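Local atomic coordinates of histone-lysine N-methyltransferase family member SUVH9 (Arabidopsis thaliana, PDB entry 4NJ5), a protein that plays a role in gene silencing and, lacking methyltransferase activity, may bind methylated DNA and recruit RNA polymerase V to chromatin. Residues R27-A35 and Y324-R332; Q151-L162 and S209-R217. All coordinates share one frame; numbering follows the deposited sequence.

Contact 1 (R27-A35 and Y324-R332); sequences RMFLMMEEA and YDYNGTLIR
M28 and M32, one turn apart in segment 27-35, the end of helix 8-35, face I331 and D325 of the irregular segment 324-332, with CA atoms 7.5 Å apart for M28 and I331 and 6.7 Å for M32 and D325. No hydrogen bond joins the two backbones; side chains make the contact. A type I turn from D325 to G328 is held by the D325 carboxylate: OD1 accepts from T329 N at 2.8 Å and from N327 N, an Asx turn, on opposite faces of its plane. M28 runs extended to SD and then bends at chi3 (61°), which tucks its methyl among loop atoms; CE lies 3.3 Å from L330 O and 3.6 Å from T329 CG2. D325 OD2 flanks the same methyl, the two side chains crossing at about a right angle. M32, bent at chi2 and chi3, lays SD 3.8 Å from D325 CB and beside the Y326 ring, an oblique Met-aromatic contact with the centroid 5.2 Å from SD. A35 CB extends this apolar row to Y326 CD2. R27 and M31 touch helix 46-60, whereas L330 leans on strands 337-338 and 469-475, so the loop is wedged between the N-terminal helix and that sheet.

Contact 2 (Q151-L162 and S209-R217); sequences QAEHQRLEGGNL and SGFGVFKYR
Side chains H154 and Q155 supply acceptors to strand 212-220, where a neighbouring strand would offer backbone carbonyls. G212 N donates to H154 ND1 at 3.0 Å, nearly straight at 163°, which requires an unprotonated ND1 and is consistent with a neutral imidazole. Two residues on, F214 N reaches Q155 OE1 at 2.9 Å, coming from above the amide's carbonyl plane. One backbone bond lies between them, Q155 N to G212 O at 2.6 Å. Q155, extended beyond CG (chi2 -168°), crosses V213 at a slant, and its NE2 goes on to G141 O, so both ends of the amide are used.

At the outer end, the F211 ring lies over the A152-E153 peptide, with E153 N 3.8 Å above the ring centre. Its edge also turns toward the H154 face in an offset edge-to-face pair, planes 65° apart. With an alanine here, that peptide would probably lose its cover and the H154 imidazole would be freer to turn away from G212. Further in, L157 CD1 sits over the centre of the F214 face, a CH-pi contact of 4.1 Å to the centroid. N161 ND2 donates to R156 O at 3.0 Å, tying helix 159-169 back to the loop before it, while N161 OD1 accepts from Q142 N.

Strand 212-220 pairs antiparallel with 136-140 and 190-206; F214 still bonds to the backbone of G141, just past strand 136-140, and segment 151-162 adds the bonds to G212 N, G212 O and F214 N, within the mixed sheet of the SRA (YDG) domain.

Contacts 1 and 2 do not touch: their centres are 42 Å apart and their nearest atoms about 27 Å. In sequence, contact 2 is nested inside the long loop closed by contact 1, which brings the N-terminal helix against the pre-SET region 289 residues on. Contact 1 lies nearer the middle of the molecule, its centre 16 Å from that of the chain, against 37 Å for contact 2. Only contact 1 approaches a metal site: the Y326 side chain is about 7 Å from those of C308 and C350, ligands in the triangular three-zinc cluster, and about 9 Å from a zinc ion. Contact 2 belongs to the SRA domain, away from the annotated sites.

Contact 1 (R27-A35 and Y324-R332)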
loop_
_atom_site.group_PDB
_atom_site.type_symbol
_atom_site.label_atom_id
_atom_site.label_comp_id
_atom_site.label_asym_id
_atom_site.label_seq_id
_atom_site.Cartn_x
_atom_site.Cartn_y
_atom_site.Cartn_z
ATOM N N ARG A 27 -9.686 -4.453 -9.690
ATOM C CA ARG A 27 -10.504 -3.419 -9.062
ATOM C C ARG A 27 -10.411 -2.119 -9.842
ATOM O O ARG A 27 -11.429 -1.553 -10.253
ATOM C CB ARG A 27 -10.046 -3.156 -7.629
ATOM C CG ARG A 27 -10.721 -3.986 -6.563
ATOM C CD ARG A 27 -10.574 -3.318 -5.199
ATOM N NE ARG A 27 -9.228 -2.788 -4.984
ATOM C CZ ARG A 27 -8.917 -1.494 -5.002
ATOM N NH1 ARG A 27 -9.859 -0.586 -5.224
ATOM N NH2 ARG A 27 -7.662 -1.110 -4.800
ATOM N N MET A 28 -9.181 -1.657 -10.050
ATOM C CA MET A 28 -8.961 -0.394 -10.743
ATOM C C MET A 28 -9.576 -0.403 -12.142
ATOM O O MET A 28 -10.103 0.609 -12.603
ATOM C CB MET A 28 -7.469 -0.056 -10.792
ATOM C CG MET A 28 -6.896 0.331 -9.433
ATOM S SD MET A 28 -5.111 0.575 -9.451
ATOM C CE MET A 28 -4.972 1.918 -10.634
ATOM N N PHE A 29 -9.528 -1.555 -12.803
ATOM C CA PHE A 29 -10.108 -1.684 -14.133
ATOM C C PHE A 29 -11.626 -1.543 -14.116
ATOM O O PHE A 29 -12.200 -0.855 -14.961
ATOM C CB PHE A 29 -9.726 -3.018 -14.770
ATOM C CG PHE A 29 -10.462 -3.305 -16.048
ATOM C CD1 PHE A 29 -10.112 -2.656 -17.223
ATOM C CD2 PHE A 29 -11.507 -4.217 -16.074
ATOM C CE1 PHE A 29 -10.786 -2.911 -18.401
ATOM C CE2 PHE A 29 -12.189 -4.479 -17.251
ATOM C CZ PHE A 29 -11.828 -3.825 -18.417
ATOM N N LEU A 30 -12.267 -2.212 -13.162
ATOM C CA LEU A 30 -13.715 -2.128 -13.002
ATOM C C LEU A 30 -14.137 -0.692 -12.708
ATOM O O LEU A 30 -15.174 -0.202 -13.213
ATOM C CB LEU A 30 -14.169 -3.042 -11.867
ATOM C CG LEU A 30 -13.955 -4.526 -12.147
ATOM C CD1 LEU A 30 -14.326 -5.375 -10.943
ATOM C CD2 LEU A 30 -14.765 -4.942 -13.370
ATOM N N MET A 31 -13.320 -0.013 -11.904
ATOM C CA MET A 31 -13.540 1.403 -11.625
ATOM C C MET A 31 -13.375 2.279 -12.875
ATOM O O MET A 31 -14.151 3.208 -13.095
ATOM C CB MET A 31 -12.632 1.885 -10.485
ATOM C CG MET A 31 -12.681 1.000 -9.248
ATOM S SD MET A 31 -12.589 1.862 -7.672
ATOM C CE MET A 31 -14.329 1.877 -7.268
ATOM N N MET A 32 -12.383 1.996 -13.708
ATOM C CA MET A 32 -12.219 2.788 -14.925
ATOM C C MET A 32 -13.393 2.545 -15.870
ATOM O O MET A 32 -13.871 3.460 -16.536
ATOM C CB MET A 32 -10.886 2.475 -15.612
ATOM C CG MET A 32 -9.679 3.136 -14.954
ATOM S SD MET A 32 -9.779 4.939 -15.029
ATOM C CE MET A 32 -9.559 5.212 -16.787
ATOM N N GLU A 33 -13.877 1.308 -15.901
ATOM C CA GLU A 33 -14.968 0.953 -16.798
ATOM C C GLU A 33 -16.256 1.651 -16.399
ATOM O O GLU A 33 -16.963 2.200 -17.247
ATOM C CB GLU A 33 -15.163 -0.567 -16.865
ATOM C CG GLU A 33 -14.083 -1.309 -17.655
ATOM C CD GLU A 33 -13.925 -0.805 -19.086
ATOM O OE1 GLU A 33 -14.556 -1.380 -20.000
ATOM O OE2 GLU A 33 -13.158 0.160 -19.298
ATOM N N GLU A 34 -16.552 1.650 -15.103
ATOM C CA GLU A 34 -17.765 2.311 -14.626
ATOM C C GLU A 34 -17.673 3.844 -14.722
ATOM O O GLU A 34 -18.674 4.510 -14.973
ATOM C CB GLU A 34 -18.098 1.865 -13.198
ATOM C CG GLU A 34 -19.486 2.251 -12.714
ATOM C CD GLU A 34 -20.462 1.082 -12.713
ATOM O OE1 GLU A 34 -20.498 0.318 -13.703
ATOM O OE2 GLU A 34 -21.199 0.928 -11.715
ATOM N N ALA A 35 -16.468 4.392 -14.549
ATOM C CA ALA A 35 -16.288 5.846 -14.447
ATOM C C ALA A 35 -16.224 6.462 -15.822
ATOM O O ALA A 35 -16.339 7.676 -15.986
ATOM C CB ALA A 35 -15.033 6.196 -13.670
ATOM N N TYR A 324 -3.038 7.783 -15.043
ATOM C CA TYR A 324 -3.666 7.598 -13.738
ATOM C C TYR A 324 -5.173 7.414 -13.813
ATOM O O TYR A 324 -5.818 7.888 -14.749
ATOM C CB TYR A 324 -3.360 8.787 -12.826
ATOM C CG TYR A 324 -1.953 9.314 -12.947
ATOM C CD1 TYR A 324 -0.927 8.805 -12.163
ATOM C CD2 TYR A 324 -1.650 10.331 -13.840
ATOM C CE1 TYR A 324 0.361 9.294 -12.268
ATOM C CE2 TYR A 324 -0.367 10.826 -13.954
ATOM C CZ TYR A 324 0.635 10.306 -13.165
ATOM O OH TYR A 324 1.918 10.799 -13.280
ATOM N N ASP A 325 -5.729 6.731 -12.813
ATOM C CA ASP A 325 -7.178 6.633 -12.675
ATOM C C ASP A 325 -7.718 7.902 -12.014
ATOM O O ASP A 325 -6.970 8.863 -11.817
ATOM C CB ASP A 325 -7.604 5.357 -11.917
ATOM C CG ASP A 325 -7.123 5.319 -10.460
ATOM O OD1 ASP A 325 -6.607 6.330 -9.935
ATOM O OD2 ASP A 325 -7.289 4.254 -9.823
ATOM N N TYR A 326 -8.999 7.909 -11.663
ATOM C CA TYR A 326 -9.599 9.101 -11.065
ATOM C C TYR A 326 -9.293 9.262 -9.576
ATOM O O TYR A 326 -9.763 10.204 -8.942
ATOM C CB TYR A 326 -11.109 9.140 -11.321
ATOM C CG TYR A 326 -11.446 9.438 -12.761
ATOM C CD1 TYR A 326 -11.604 10.749 -13.203
ATOM C CD2 TYR A 326 -11.585 8.412 -13.686
ATOM C CE1 TYR A 326 -11.903 11.028 -14.525
ATOM C CE2 TYR A 326 -11.882 8.680 -15.009
ATOM C CZ TYR A 326 -12.041 9.988 -15.423
ATOM O OH TYR A 326 -12.339 10.253 -16.740
ATOM N N ASN A 327 -8.500 8.349 -9.024
ATOM C CA ASN A 327 -8.115 8.426 -7.621
ATOM C C ASN A 327 -6.648 8.834 -7.489
ATOM O O ASN A 327 -6.095 8.877 -6.388
ATOM C CB ASN A 327 -8.369 7.089 -6.923
ATOM C CG ASN A 327 -8.477 7.223 -5.415
ATOM O OD1 ASN A 327 -8.897 8.259 -4.900
ATOM N ND2 ASN A 327 -8.098 6.168 -4.699
ATOM N N GLY A 328 -6.024 9.132 -8.625
ATOM C CA GLY A 328 -4.635 9.559 -8.657
ATOM C C GLY A 328 -3.652 8.404 -8.669
ATOM O O GLY A 328 -2.455 8.594 -8.458
ATOM N N THR A 329 -4.162 7.204 -8.928
ATOM C CA THR A 329 -3.365 5.983 -8.836
ATOM C C THR A 329 -2.802 5.565 -10.191
ATOM O O THR A 329 -3.520 5.553 -11.192
ATOM C CB THR A 329 -4.206 4.822 -8.255
ATOM O OG1 THR A 329 -4.842 5.250 -7.045
ATOM C CG2 THR A 329 -3.336 3.613 -7.961
ATOM N N LEU A 330 -1.516 5.228 -10.220
ATOM C CA LEU A 330 -0.890 4.732 -11.443
ATOM C C LEU A 330 -1.558 3.431 -11.881
ATOM O O LEU A 330 -1.714 2.509 -11.082
ATOM C CB LEU A 330 0.613 4.508 -11.243
ATOM C CG LEU A 330 1.373 4.052 -12.498
ATOM C CD1 LEU A 330 1.401 5.159 -13.541
ATOM C CD2 LEU A 330 2.789 3.593 -12.169
ATOM N N ILE A 331 -1.950 3.362 -13.151
ATOM C CA ILE A 331 -2.605 2.174 -13.691
ATOM C C ILE A 331 -1.584 1.112 -14.108
ATOM O O ILE A 331 -1.684 -0.048 -13.706
ATOM C CB ILE A 331 -3.516 2.527 -14.885
ATOM C CG1 ILE A 331 -4.594 3.529 -14.457
ATOM C CG2 ILE A 331 -4.153 1.269 -15.460
ATOM C CD1 ILE A 331 -5.408 4.102 -15.608
ATOM N N ARG A 332 -0.605 1.521 -14.913
ATOM C CA ARG A 332 0.485 0.645 -15.337
ATOM C C ARG A 332 1.769 1.460 -15.518
ATOM O O ARG A 332 1.707 2.676 -15.669
ATOM C CB ARG A 332 0.129 -0.060 -16.648
ATOM C CG ARG A 332 -0.141 0.882 -17.824
ATOM C CD ARG A 332 -0.605 0.109 -19.053
ATOM N NE ARG A 332 -1.223 -1.157 -18.674
ATOM C CZ ARG A 332 -2.520 -1.328 -18.436
ATOM N NH1 ARG A 332 -3.365 -0.315 -18.548
ATOM N NH2 ARG A 332 -2.969 -2.523 -18.090
#

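Contact 2 (Q151-L162 and S209-R217)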
loop_
_atom_site.group_PDB
_atom_site.type_symbol
_atom_site.label_atom_id
_atom_site.label_comp_id
_atom_site.label_asym_id
_atom_site.label_seq_id
_atom_site.Cartn_x
_atom_site.Cartn_y
_atom_site.Cartn_z
ATOM N N GLN A 151 -28.158 -7.080 18.862
ATOM C CA GLN A 151 -28.699 -8.330 19.381
ATOM C C GLN A 151 -30.216 -8.227 19.510
ATOM O O GLN A 151 -30.733 -7.289 20.117
ATOM C CB GLN A 151 -28.070 -8.673 20.733
ATOM C CG GLN A 151 -28.046 -10.164 21.041
ATOM C CD GLN A 151 -27.265 -10.953 20.006
ATOM O OE1 GLN A 151 -26.145 -10.589 19.647
ATOM N NE2 GLN A 151 -27.858 -12.036 19.513
ATOM N N ALA A 152 -30.927 -9.182 18.917
ATOM C CA ALA A 152 -32.387 -9.128 18.886
ATOM C C ALA A 152 -33.038 -10.411 19.399
ATOM O O ALA A 152 -34.235 -10.440 19.668
ATOM C CB ALA A 152 -32.875 -8.799 17.486
ATOM N N GLU A 153 -32.245 -11.469 19.529
ATOM C CA GLU A 153 -32.714 -12.716 20.121
ATOM C C GLU A 153 -31.542 -13.459 20.754
ATOM O O GLU A 153 -30.386 -13.096 20.539
ATOM C CB GLU A 153 -33.409 -13.597 19.076
ATOM C CG GLU A 153 -32.522 -14.014 17.917
ATOM C CD GLU A 153 -33.274 -14.788 16.849
ATOM O OE1 GLU A 153 -33.822 -15.866 17.163
ATOM O OE2 GLU A 153 -33.317 -14.315 15.694
ATOM N N HIS A 154 -31.843 -14.489 21.541
ATOM C CA HIS A 154 -30.810 -15.282 22.198
ATOM C C HIS A 154 -29.903 -15.955 21.176
ATOM O O HIS A 154 -30.375 -16.493 20.173
ATOM C CB HIS A 154 -31.434 -16.351 23.097
ATOM C CG HIS A 154 -32.406 -15.816 24.096
ATOM N ND1 HIS A 154 -32.102 -14.770 24.951
ATOM C CD2 HIS A 154 -33.676 -16.176 24.397
ATOM C CE1 HIS A 154 -33.139 -14.515 25.718
ATOM N NE2 HIS A 154 -34.112 -15.357 25.405
ATOM N N GLN A 155 -28.601 -15.924 21.427
ATOM C CA GLN A 155 -27.671 -16.627 20.559
ATOM C C GLN A 155 -27.831 -18.128 20.760
ATOM O O GLN A 155 -28.330 -18.580 21.793
ATOM C CB GLN A 155 -26.231 -16.186 20.828
ATOM C CG GLN A 155 -25.937 -14.776 20.340
ATOM C CD GLN A 155 -24.457 -14.437 20.338
ATOM O OE1 GLN A 155 -23.623 -15.231 20.772
ATOM N NE2 GLN A 155 -24.127 -13.248 19.844
ATOM N N ARG A 156 -27.437 -18.904 19.760
ATOM C CA ARG A 156 -27.472 -20.354 19.886
ATOM C C ARG A 156 -26.103 -20.946 19.623
ATOM O O ARG A 156 -25.340 -20.419 18.813
ATOM C CB ARG A 156 -28.544 -20.955 18.970
ATOM C CG ARG A 156 -29.951 -20.648 19.448
ATOM C CD ARG A 156 -31.020 -21.008 18.442
ATOM N NE ARG A 156 -32.355 -20.665 18.931
ATOM C CZ ARG A 156 -33.149 -21.492 19.607
ATOM N NH1 ARG A 156 -32.758 -22.730 19.873
ATOM N NH2 ARG A 156 -34.340 -21.080 20.016
ATOM N N LEU A 157 -25.793 -22.028 20.327
ATOM C CA LEU A 157 -24.502 -22.680 20.175
ATOM C C LEU A 157 -24.505 -23.538 18.915
ATOM O O LEU A 157 -24.494 -24.767 18.977
ATOM C CB LEU A 157 -24.176 -23.518 21.407
ATOM C CG LEU A 157 -22.725 -23.972 21.557
ATOM C CD1 LEU A 157 -21.791 -22.771 21.554
ATOM C CD2 LEU A 157 -22.546 -24.799 22.824
ATOM N N GLU A 158 -24.547 -22.869 17.767
ATOM C CA GLU A 158 -24.573 -23.532 16.472
ATOM C C GLU A 158 -23.699 -22.738 15.515
ATOM O O GLU A 158 -23.323 -21.604 15.812
ATOM C CB GLU A 158 -26.001 -23.587 15.920
ATOM C CG GLU A 158 -27.051 -24.116 16.888
ATOM C CD GLU A 158 -28.456 -24.034 16.322
ATOM O OE1 GLU A 158 -28.830 -22.959 15.801
ATOM O OE2 GLU A 158 -29.182 -25.048 16.389
ATOM N N GLY A 159 -23.387 -23.334 14.367
ATOM C CA GLY A 159 -22.598 -22.678 13.341
ATOM C C GLY A 159 -21.291 -22.107 13.852
ATOM O O GLY A 159 -20.450 -22.833 14.382
ATOM N N GLY A 160 -21.129 -20.796 13.701
ATOM C CA GLY A 160 -19.904 -20.122 14.091
ATOM C C GLY A 160 -19.566 -20.272 15.562
ATOM O O GLY A 160 -18.414 -20.520 15.916
ATOM N N ASN A 161 -20.573 -20.124 16.416
ATOM C CA ASN A 161 -20.379 -20.226 17.858
ATOM C C ASN A 161 -19.903 -21.614 18.285
ATOM O O ASN A 161 -18.922 -21.753 19.034
ATOM C CB ASN A 161 -21.669 -19.855 18.592
ATOM C CG ASN A 161 -22.121 -18.435 18.290
ATOM O OD1 ASN A 161 -21.332 -17.605 17.850
ATOM N ND2 ASN A 161 -23.397 -18.154 18.527
ATOM N N LEU A 162 -20.600 -22.639 17.797
ATOM C CA LEU A 162 -20.222 -24.023 18.059
ATOM C C LEU A 162 -18.819 -24.275 17.532
ATOM O O LEU A 162 -18.026 -24.966 18.165
ATOM C CB LEU A 162 -21.212 -24.992 17.406
ATOM C CG LEU A 162 -20.971 -26.493 17.611
ATOM C CD1 LEU A 162 -20.929 -26.848 19.088
ATOM C CD2 LEU A 162 -22.034 -27.316 16.895
ATOM N N SER A 209 -29.618 -5.993 27.291
ATOM C CA SER A 209 -30.808 -6.260 26.503
ATOM C C SER A 209 -31.569 -7.436 27.111
ATOM O O SER A 209 -32.796 -7.442 27.142
ATOM C CB SER A 209 -30.411 -6.567 25.060
ATOM O OG SER A 209 -29.449 -7.606 25.013
ATOM N N GLY A 210 -30.829 -8.426 27.603
ATOM C CA GLY A 210 -31.440 -9.595 28.208
ATOM C C GLY A 210 -31.332 -10.839 27.346
ATOM O O GLY A 210 -31.825 -11.904 27.716
ATOM N N PHE A 211 -30.691 -10.708 26.190
ATOM C CA PHE A 211 -30.509 -11.844 25.296
ATOM C C PHE A 211 -29.252 -12.620 25.661
ATOM O O PHE A 211 -28.256 -12.041 26.088
ATOM C CB PHE A 211 -30.447 -11.384 23.836
ATOM C CG PHE A 211 -31.643 -10.581 23.403
ATOM C CD1 PHE A 211 -32.897 -11.165 23.328
ATOM C CD2 PHE A 211 -31.513 -9.243 23.071
ATOM C CE1 PHE A 211 -34.001 -10.429 22.931
ATOM C CE2 PHE A 211 -32.611 -8.500 22.674
ATOM C CZ PHE A 211 -33.857 -9.093 22.603
ATOM N N GLY A 212 -29.308 -13.938 25.504
ATOM C CA GLY A 212 -28.151 -14.773 25.757
ATOM C C GLY A 212 -27.158 -14.684 24.615
ATOM O O GLY A 212 -27.539 -14.746 23.447
ATOM N N VAL A 213 -25.885 -14.517 24.954
ATOM C CA VAL A 213 -24.809 -14.516 23.970
ATOM C C VAL A 213 -23.690 -15.439 24.445
ATOM O O VAL A 213 -23.640 -15.820 25.619
ATOM C CB VAL A 213 -24.230 -13.102 23.755
ATOM C CG1 VAL A 213 -25.338 -12.108 23.402
ATOM C CG2 VAL A 213 -23.470 -12.645 24.992
ATOM N N PHE A 214 -22.796 -15.806 23.534
ATOM C CA PHE A 214 -21.637 -16.603 23.909
ATOM C C PHE A 214 -20.352 -15.777 23.814
ATOM O O PHE A 214 -20.170 -14.993 22.884
ATOM C CB PHE A 214 -21.543 -17.870 23.052
ATOM C CG PHE A 214 -22.712 -18.803 23.218
ATOM C CD1 PHE A 214 -23.792 -18.744 22.352
ATOM C CD2 PHE A 214 -22.735 -19.735 24.245
ATOM C CE1 PHE A 214 -24.871 -19.604 22.503
ATOM C CE2 PHE A 214 -23.810 -20.596 24.401
ATOM C CZ PHE A 214 -24.879 -20.529 23.526
ATOM N N LYS A 215 -19.468 -15.953 24.792
ATOM C CA LYS A 215 -18.205 -15.230 24.820
ATOM C C LYS A 215 -17.003 -16.172 24.849
ATOM O O LYS A 215 -17.039 -17.233 25.474
ATOM C CB LYS A 215 -18.166 -14.269 26.009
ATOM C CG LYS A 215 -18.776 -12.907 25.714
ATOM C CD LYS A 215 -18.947 -12.079 26.977
ATOM C CE LYS A 215 -19.206 -10.624 26.636
ATOM N NZ LYS A 215 -20.047 -10.505 25.418
ATOM N N TYR A 216 -15.937 -15.772 24.164
ATOM C CA TYR A 216 -14.749 -16.599 24.037
ATOM C C TYR A 216 -13.510 -15.755 24.292
ATOM O O TYR A 216 -13.385 -14.646 23.773
ATOM C CB TYR A 216 -14.680 -17.220 22.640
ATOM C CG TYR A 216 -15.968 -17.872 22.187
ATOM C CD1 TYR A 216 -16.207 -19.221 22.414
ATOM C CD2 TYR A 216 -16.947 -17.136 21.531
ATOM C CE1 TYR A 216 -17.383 -19.818 21.999
ATOM C CE2 TYR A 216 -18.126 -17.724 21.115
ATOM C CZ TYR A 216 -18.337 -19.064 21.350
ATOM O OH TYR A 216 -19.509 -19.649 20.934
ATOM N N ARG A 217 -12.601 -16.275 25.105
ATOM C CA ARG A 217 -11.370 -15.569 25.409
ATOM C C ARG A 217 -10.247 -16.056 24.506
ATOM O O ARG A 217 -9.880 -17.231 24.530
ATOM C CB ARG A 217 -10.994 -15.750 26.877
ATOM C CG ARG A 217 -9.568 -15.356 27.197
ATOM C CD ARG A 217 -9.271 -15.550 28.668
ATOM N NE ARG A 217 -9.236 -14.277 29.377
ATOM C CZ ARG A 217 -8.120 -13.623 29.673
ATOM N NH1 ARG A 217 -6.943 -14.130 29.331
ATOM N NH2 ARG A 217 -8.179 -12.467 30.318
#